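Local coordinates for protein choline dehydrogenase and related flavoproteins (Aspergillus oryzae, PDB 3Q9T) that oxidises formate as a flavin-dependent formate oxidase of the glucose-methanol-choline oxidoreductase family, carrying an 8-formyl-FAD cofactor, at residues T100-H105 against E186-G191; Y128-A133 against L146-G151. One frame throughout, in Å; residues are numbered along the deposited sequence.

Interaction 1: T100-H105 against E186-G191; sequences TWVPGH and ENIYDG. With FAY ([(2R,3S,4R,5R)-5-(6-amino-9H-purin-9-yl)-3,4-dihydroxytetrahydrofuran-2-yl]methyl (2R,3S,4S)-5-(8-formyl-7-methyl-2,4-dioxo-3,4-dihydrobenzo[g]pteridin-10(2H)-yl)-2,3,4-trihydroxypentyl dihydrogen diphosphate), chain D.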
loop_
_atom_site.group_PDB
_atom_site.type_symbol
_atom_site.label_atom_id
_atom_site.label_comp_id
_atom_site.label_asym_id
_atom_site.label_seq_id
_atom_site.Cartn_x
_atom_site.Cartn_y
_atom_site.Cartn_z
ATOM N N THR A 100 11.565 23.487 -10.843
ATOM C CA THR A 100 12.344 23.231 -12.048
ATOM C C THR A 100 11.576 23.580 -13.319
ATOM O O THR A 100 10.382 23.303 -13.448
ATOM C CB THR A 100 12.859 21.796 -12.146
ATOM O OG1 THR A 100 13.275 21.334 -10.852
ATOM C CG2 THR A 100 14.055 21.748 -13.092
ATOM N N TRP A 101 12.281 24.221 -14.243
ATOM C CA TRP A 101 11.684 24.728 -15.468
ATOM C C TRP A 101 12.494 24.200 -16.623
ATOM O O TRP A 101 13.607 24.673 -16.874
ATOM C CB TRP A 101 11.712 26.245 -15.463
ATOM C CG TRP A 101 11.111 26.900 -16.677
ATOM C CD1 TRP A 101 11.764 27.263 -17.813
ATOM C CD2 TRP A 101 9.742 27.313 -16.849
ATOM N NE1 TRP A 101 10.892 27.869 -18.688
ATOM C CE2 TRP A 101 9.646 27.914 -18.121
ATOM C CE3 TRP A 101 8.593 27.225 -16.054
ATOM C CZ2 TRP A 101 8.450 28.420 -18.620
ATOM C CZ3 TRP A 101 7.406 27.727 -16.547
ATOM C CH2 TRP A 101 7.339 28.319 -17.821
ATOM N N VAL A 102 11.917 23.228 -17.326
ATOM C CA VAL A 102 12.625 22.476 -18.340
ATOM C C VAL A 102 11.586 21.922 -19.321
ATOM O O VAL A 102 10.602 21.335 -18.907
ATOM C CB VAL A 102 13.483 21.360 -17.676
ATOM C CG1 VAL A 102 12.618 20.505 -16.739
ATOM C CG2 VAL A 102 14.190 20.502 -18.715
ATOM N N PRO A 103 11.774 22.166 -20.628
ATOM C CA PRO A 103 10.731 21.818 -21.598
ATOM C C PRO A 103 10.676 20.347 -21.987
ATOM O O PRO A 103 9.578 19.785 -22.020
ATOM C CB PRO A 103 11.115 22.648 -22.830
ATOM C CG PRO A 103 12.608 22.750 -22.740
ATOM C CD PRO A 103 12.885 22.907 -21.253
ATOM N N GLY A 104 11.824 19.746 -22.304
ATOM C CA GLY A 104 11.845 18.402 -22.840
ATOM C C GLY A 104 12.482 18.289 -24.219
ATOM O O GLY A 104 12.959 19.267 -24.787
ATOM N N HIS A 105 12.462 17.084 -24.772
ATOM C CA HIS A 105 13.253 16.771 -25.946
ATOM C C HIS A 105 12.425 16.977 -27.208
ATOM O O HIS A 105 11.267 16.603 -27.261
ATOM C CB HIS A 105 13.769 15.336 -25.847
ATOM C CG HIS A 105 14.853 15.007 -26.823
ATOM N ND1 HIS A 105 14.596 14.652 -28.129
ATOM C CD2 HIS A 105 16.202 14.955 -26.675
ATOM C CE1 HIS A 105 15.738 14.398 -28.746
ATOM N NE2 HIS A 105 16.727 14.575 -27.887
ATOM N N GLU A 186 24.412 23.324 -21.013
ATOM C CA GLU A 186 23.689 24.470 -20.465
ATOM C C GLU A 186 22.441 24.812 -21.267
ATOM O O GLU A 186 21.402 25.189 -20.706
ATOM C CB GLU A 186 24.605 25.692 -20.337
ATOM C CG GLU A 186 25.628 25.580 -19.220
ATOM C CD GLU A 186 25.026 25.118 -17.883
ATOM O OE1 GLU A 186 23.803 25.267 -17.649
ATOM O OE2 GLU A 186 25.792 24.590 -17.058
ATOM N N ASN A 187 22.531 24.680 -22.583
ATOM C CA ASN A 187 21.360 24.881 -23.412
ATOM C C ASN A 187 20.526 23.622 -23.597
ATOM O O ASN A 187 20.750 22.854 -24.525
ATOM C CB ASN A 187 21.712 25.451 -24.789
ATOM C CG ASN A 187 20.469 25.715 -25.614
ATOM O OD1 ASN A 187 19.364 25.754 -25.059
ATOM N ND2 ASN A 187 20.623 25.878 -26.933
ATOM N N ILE A 188 19.538 23.433 -22.730
ATOM C CA ILE A 188 18.617 22.306 -22.869
ATOM C C ILE A 188 17.226 22.802 -23.303
ATOM O O ILE A 188 16.198 22.205 -22.970
ATOM C CB ILE A 188 18.532 21.506 -21.544
ATOM C CG1 ILE A 188 18.056 22.410 -20.400
ATOM C CG2 ILE A 188 19.902 20.946 -21.182
ATOM C CD1 ILE A 188 17.668 21.661 -19.154
ATOM N N TYR A 189 17.195 23.898 -24.059
ATOM C CA TYR A 189 15.929 24.557 -24.374
ATOM C C TYR A 189 15.597 24.549 -25.863
ATOM O O TYR A 189 14.538 25.030 -26.255
ATOM C CB TYR A 189 15.909 25.970 -23.783
ATOM C CG TYR A 189 16.282 25.928 -22.327
ATOM C CD1 TYR A 189 15.335 25.614 -21.362
ATOM C CD2 TYR A 189 17.593 26.109 -21.922
ATOM C CE1 TYR A 189 15.676 25.516 -20.018
ATOM C CE2 TYR A 189 17.949 26.020 -20.577
ATOM C CZ TYR A 189 16.979 25.717 -19.628
ATOM O OH TYR A 189 17.315 25.614 -18.292
ATOM N N ASP A 190 16.481 23.972 -26.677
ATOM C CA ASP A 190 16.238 23.859 -28.110
ATOM C C ASP A 190 16.066 22.434 -28.610
ATOM O O ASP A 190 16.324 22.153 -29.785
ATOM C CB ASP A 190 17.350 24.540 -28.905
ATOM C CG ASP A 190 17.285 26.035 -28.802
ATOM O OD1 ASP A 190 16.168 26.588 -28.927
ATOM O OD2 ASP A 190 18.341 26.656 -28.571
ATOM N N GLY A 191 15.646 21.538 -27.722
ATOM C CA GLY A 191 15.334 20.175 -28.111
ATOM C C GLY A 191 16.381 19.133 -27.787
ATOM O O GLY A 191 16.134 17.933 -27.933
HETATM P P FAY D . -2.286 21.768 -14.038
HETATM N N1 FAY D . 6.789 20.148 -12.552
HETATM C C2 FAY D . 7.958 20.835 -12.872
HETATM O O2 FAY D . 8.113 21.297 -13.996
HETATM N N3 FAY D . 8.706 21.407 -11.864
HETATM C C4 FAY D . 8.658 20.849 -10.611
HETATM O O4 FAY D . 9.724 20.789 -9.969
HETATM N N5 FAY D . 7.405 19.587 -9.020
HETATM C C6 FAY D . 6.023 18.846 -7.271
HETATM C C7 FAY D . 4.781 18.503 -6.764
HETATM C C8 FAY D . 3.672 18.486 -7.615
HETATM O O8 FAY D . 1.330 18.477 -7.677
HETATM C C9 FAY D . 3.808 18.935 -8.936
HETATM P PA FAY D . -3.137 22.120 -11.362
HETATM C "C1'" FAY D . 4.061 19.563 -11.796
HETATM C C10 FAY D . 6.547 19.765 -11.254
HETATM N N10 FAY D . 5.250 19.447 -10.840
HETATM N N1A FAY D . -13.462 22.193 -7.758
HETATM O O1A FAY D . -3.192 21.161 -10.220
HETATM C C1B FAY D . -8.417 23.095 -8.902
HETATM O O1P FAY D . -2.758 23.127 -14.496
HETATM C "C2'" FAY D . 3.524 21.011 -11.877
HETATM O "O2'" FAY D . 3.452 21.499 -10.586
HETATM C C2A FAY D . -12.815 23.413 -7.815
HETATM O O2A FAY D . -1.979 23.070 -11.306
HETATM C C2B FAY D . -7.206 22.752 -8.053
HETATM O O2B FAY D . -7.298 23.238 -6.726
HETATM O O2P FAY D . -2.540 20.715 -15.101
HETATM C "C3'" FAY D . 2.204 21.375 -12.634
HETATM O "O3'" FAY D . 1.381 22.351 -11.999
HETATM N N3A FAY D . -11.467 23.480 -8.132
HETATM C C3B FAY D . -6.101 23.448 -8.816
HETATM O O3B FAY D . -6.080 24.803 -8.439
HETATM O O3P FAY D . -3.120 21.313 -12.736
HETATM C "C4'" FAY D . 1.316 20.211 -12.994
HETATM O "O4'" FAY D . 2.167 19.258 -13.625
HETATM C C4A FAY D . -10.782 22.338 -8.393
HETATM C C4B FAY D . -6.567 23.397 -10.250
HETATM O O4B FAY D . -7.941 23.051 -10.224
HETATM C C4X FAY D . 7.565 20.015 -10.314
HETATM C "C5'" FAY D . 0.159 20.664 -13.918
HETATM O "O5'" FAY D . -0.720 21.738 -13.554
HETATM C C5A FAY D . -11.419 21.101 -8.350
HETATM C C5B FAY D . -5.764 22.397 -11.058
HETATM O O5B FAY D . -4.518 22.980 -11.349
HETATM C C5X FAY D . 6.185 19.076 -8.634
HETATM C C6A FAY D . -12.771 21.023 -8.023
HETATM N N6A FAY D . -13.360 19.827 -7.883
HETATM N N7A FAY D . -10.508 20.153 -8.654
HETATM C C7M FAY D . 4.711 17.977 -5.351
HETATM C C8A FAY D . -9.320 20.746 -8.900
HETATM C C8M FAY D . 2.329 18.505 -6.993
HETATM C C9A FAY D . 5.067 19.187 -9.478
HETATM N N9A FAY D . -9.475 22.091 -8.736
HETATM O O HOH W 1 16.079 23.912 -16.315
HETATM O O HOH W 2 14.749 19.992 -22.271
HETATM O O HOH W 3 14.850 21.534 -25.093
#
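In this GMC oxidoreductase fold, 100-105 runs from the flavin to a helix start and packs against the loop between helix 167-179 and strand 195-204. Thr100 O accepts FAY N3 at 3.0 Å, and Gln555 NE2 also binds that oxygen. Pro103 crosses the Tyr189 side chain at about a right angle, with Pro103 CD 3.7 Å from Tyr189 CD1. Tyr189 has CG anti to its carbonyl carbon (chi1 -51°), and its ring meets Trp101 O at the edge, in plane. Water 1 joins Trp101 O to Tyr189 OH. Ile188 CG1 lies over one face of this ring, offset toward the rim, in the crowded position between backbone N and carbonyl carbon (chi1 59°). From there Ile188 CD1 reaches Val102 CG2 at 3.7 Å. No direct hydrogen bond joins the segments. Waters 2 and 3 bond Ile188 O; water 2 accepts from Gly104 N, and water 3 accepts from Gly191 N and bonds Gly104 O. Asn187 OD1 accepts Tyr189 N in an Asx turn. His105 is the N-cap of helix 106-110, and its ND1 bonds Ala107 N. Its CG is anti to the backbone N (chi1 -166°), and Gly191 O lies over the ring centre, 3.2 Å from His105 CD2.

Interaction 2: Y128-A133 against L146-G151; sequences YLRKSA and LEKIGG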
loop_
_atom_site.group_PDB
_atom_site.type_symbol
_atom_site.label_atom_id
_atom_site.label_comp_id
_atom_site.label_asym_id
_atom_site.label_seq_id
_atom_site.Cartn_x
_atom_site.Cartn_y
_atom_site.Cartn_z
ATOM N N TYR A 128 5.405 28.976 -27.410
ATOM C CA TYR A 128 4.500 28.709 -26.299
ATOM C C TYR A 128 5.241 28.191 -25.059
ATOM O O TYR A 128 4.818 28.463 -23.933
ATOM C CB TYR A 128 3.349 27.779 -26.733
ATOM C CG TYR A 128 2.445 28.418 -27.772
ATOM C CD1 TYR A 128 1.775 29.609 -27.500
ATOM C CD2 TYR A 128 2.279 27.847 -29.031
ATOM C CE1 TYR A 128 0.962 30.219 -28.460
ATOM C CE2 TYR A 128 1.469 28.452 -30.001
ATOM C CZ TYR A 128 0.816 29.632 -29.706
ATOM O OH TYR A 128 0.002 30.212 -30.656
ATOM N N LEU A 129 6.352 27.472 -25.264
ATOM C CA LEU A 129 7.213 27.035 -24.152
ATOM C C LEU A 129 7.942 28.216 -23.487
ATOM O O LEU A 129 8.468 28.102 -22.382
ATOM C CB LEU A 129 8.232 25.984 -24.623
ATOM C CG LEU A 129 7.657 24.599 -24.921
ATOM C CD1 LEU A 129 8.565 23.782 -25.827
ATOM C CD2 LEU A 129 7.337 23.848 -23.609
ATOM N N ARG A 130 7.974 29.359 -24.164
ATOM C CA ARG A 130 8.732 30.494 -23.663
ATOM C C ARG A 130 7.850 31.678 -23.263
ATOM O O ARG A 130 8.256 32.531 -22.471
ATOM C CB ARG A 130 9.770 30.889 -24.704
ATOM C CG ARG A 130 10.736 29.744 -24.971
ATOM C CD ARG A 130 11.679 30.000 -26.136
ATOM N NE ARG A 130 12.604 28.881 -26.289
ATOM C CZ ARG A 130 13.587 28.843 -27.178
ATOM N NH1 ARG A 130 13.779 29.874 -28.007
ATOM N NH2 ARG A 130 14.376 27.775 -27.232
ATOM N N LYS A 131 6.627 31.714 -23.777
ATOM C CA LYS A 131 5.785 32.893 -23.596
ATOM C C LYS A 131 5.518 33.294 -22.138
ATOM O O LYS A 131 5.485 34.484 -21.821
ATOM C CB LYS A 131 4.463 32.728 -24.353
ATOM C CG LYS A 131 3.722 34.045 -24.590
ATOM C CD LYS A 131 2.483 33.844 -25.457
ATOM C CE LYS A 131 1.676 35.126 -25.615
ATOM N NZ LYS A 131 0.513 34.889 -26.509
ATOM N N SER A 132 5.314 32.314 -21.258
ATOM C CA SER A 132 4.908 32.598 -19.883
ATOM C C SER A 132 5.996 33.268 -19.035
ATOM O O SER A 132 5.708 33.921 -18.035
ATOM C CB SER A 132 4.473 31.303 -19.179
ATOM O OG SER A 132 3.585 30.550 -19.984
ATOM N N ALA A 133 7.250 33.073 -19.428
ATOM C CA ALA A 133 8.384 33.398 -18.577
ATOM C C ALA A 133 9.064 34.712 -18.962
ATOM O O ALA A 133 9.152 35.058 -20.145
ATOM C CB ALA A 133 9.416 32.247 -18.623
ATOM N N LEU A 146 20.999 32.255 -23.647
ATOM C CA LEU A 146 19.934 31.644 -22.851
ATOM C C LEU A 146 18.818 32.620 -22.499
ATOM O O LEU A 146 17.786 32.221 -21.945
ATOM C CB LEU A 146 20.501 31.042 -21.564
ATOM C CG LEU A 146 20.762 29.538 -21.495
ATOM C CD1 LEU A 146 20.806 28.853 -22.854
ATOM C CD2 LEU A 146 22.035 29.282 -20.713
ATOM N N GLU A 147 18.993 33.900 -22.817
ATOM C CA GLU A 147 17.914 34.823 -22.483
ATOM C C GLU A 147 16.688 34.633 -23.380
ATOM O O GLU A 147 15.593 35.123 -23.079
ATOM C CB GLU A 147 18.384 36.282 -22.358
ATOM C CG GLU A 147 18.821 36.974 -23.623
ATOM C CD GLU A 147 19.338 38.381 -23.335
ATOM O OE1 GLU A 147 18.498 39.321 -23.281
ATOM O OE2 GLU A 147 20.574 38.533 -23.144
ATOM N N LYS A 148 16.862 33.865 -24.449
ATOM C CA LYS A 148 15.750 33.531 -25.337
ATOM C C LYS A 148 14.716 32.607 -24.682
ATOM O O LYS A 148 13.653 32.352 -25.265
ATOM C CB LYS A 148 16.270 32.832 -26.583
ATOM C CG LYS A 148 16.740 31.416 -26.303
ATOM C CD LYS A 148 17.364 30.794 -27.542
ATOM C CE LYS A 148 18.378 29.724 -27.147
ATOM N NZ LYS A 148 19.427 29.526 -28.189
ATOM N N ILE A 149 15.016 32.076 -23.496
ATOM C CA ILE A 149 14.055 31.165 -22.880
ATOM C C ILE A 149 12.896 31.891 -22.209
ATOM O O ILE A 149 11.874 31.281 -21.936
ATOM C CB ILE A 149 14.684 30.099 -21.956
ATOM C CG1 ILE A 149 15.104 30.682 -20.616
ATOM C CG2 ILE A 149 15.847 29.415 -22.636
ATOM C CD1 ILE A 149 15.569 29.597 -19.658
ATOM N N GLY A 150 13.046 33.199 -22.000
ATOM C CA GLY A 150 11.957 34.038 -21.515
ATOM C C GLY A 150 11.366 34.970 -22.573
ATOM O O GLY A 150 12.052 35.835 -23.105
ATOM N N GLY A 151 10.077 34.806 -22.863
ATOM C CA GLY A 151 9.406 35.601 -23.882
ATOM C C GLY A 151 8.753 36.880 -23.356
ATOM O O GLY A 151 8.131 37.613 -24.125
HETATM O O HOH W 4 11.094 28.620 -21.438
HETATM O O HOH W 5 12.321 32.685 -28.290
#
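Helix 122-131 and the start of strand 133-136 meet a 3-10 segment at 146-149 and the two glycines after it. The contact closes the connection between the parallel strands 133-136 and 155-159 onto the preceding helix. The tight part is backbone on backbone. Gly151 N donates to Arg130 O at 2.9 Å, with an N-H...O angle of 147°, from above the carbonyl plane. Arg130 O also accepts Ala133 N, so two amides grip this oxygen. Ala133 O approaches Gly150 CA to 3.3 Å. Gly151 comes in close, its CA 4.5 Å from Lys131 CA.

Arg130 has CG anti to its carbonyl carbon (chi1 -61°) and then runs extended. Its methylenes lie along the facing backbone: Arg130 CB is 3.5 Å from Ile149 O, and Arg130 CD is 3.2 Å from Lys148 O. Lys148 runs beside it in the same direction, and Lys148 CG lies over one guanidinium face, nearest Arg130 NH1. On the inner side water 4 donates to both Leu129 O and Ile149 O.

The other side is looser. Water 5 lies at the guanidinium edge, accepting from Arg130 NH1 and bonding Lys148 O weakly. Gly151 is exposed.

Arg130 NH2 and Lys148 NZ are 5.4 Å apart. Both form salt bridges to Asp190, whose carboxylate probably offsets the repulsion between the like charges and should stay ionised.

Interactions 1 and 2 have centres 11 Å apart and meet at the loop 186-191 of interaction 1. Arg130 of interaction 2 holds that loop by two groups: Arg130 NH2 is 2.7 Å from Asp190 OD1 in a salt bridge, and 2.9 Å from Tyr189 O in a probable hydrogen bond. Packing adds to this, with Ile149 CG2 3.5 Å from Tyr189 CG. The Tyr189 ring therefore lies between Ile188 CG1 and Ile149 CG2. Trp101 CZ2 also packs on Leu129 O at 3.8 Å. Interaction 1 reaches the flavin directly through Thr100. Interaction 2 is a layer further out, the Ala133 side chain being about 12 Å from FAY.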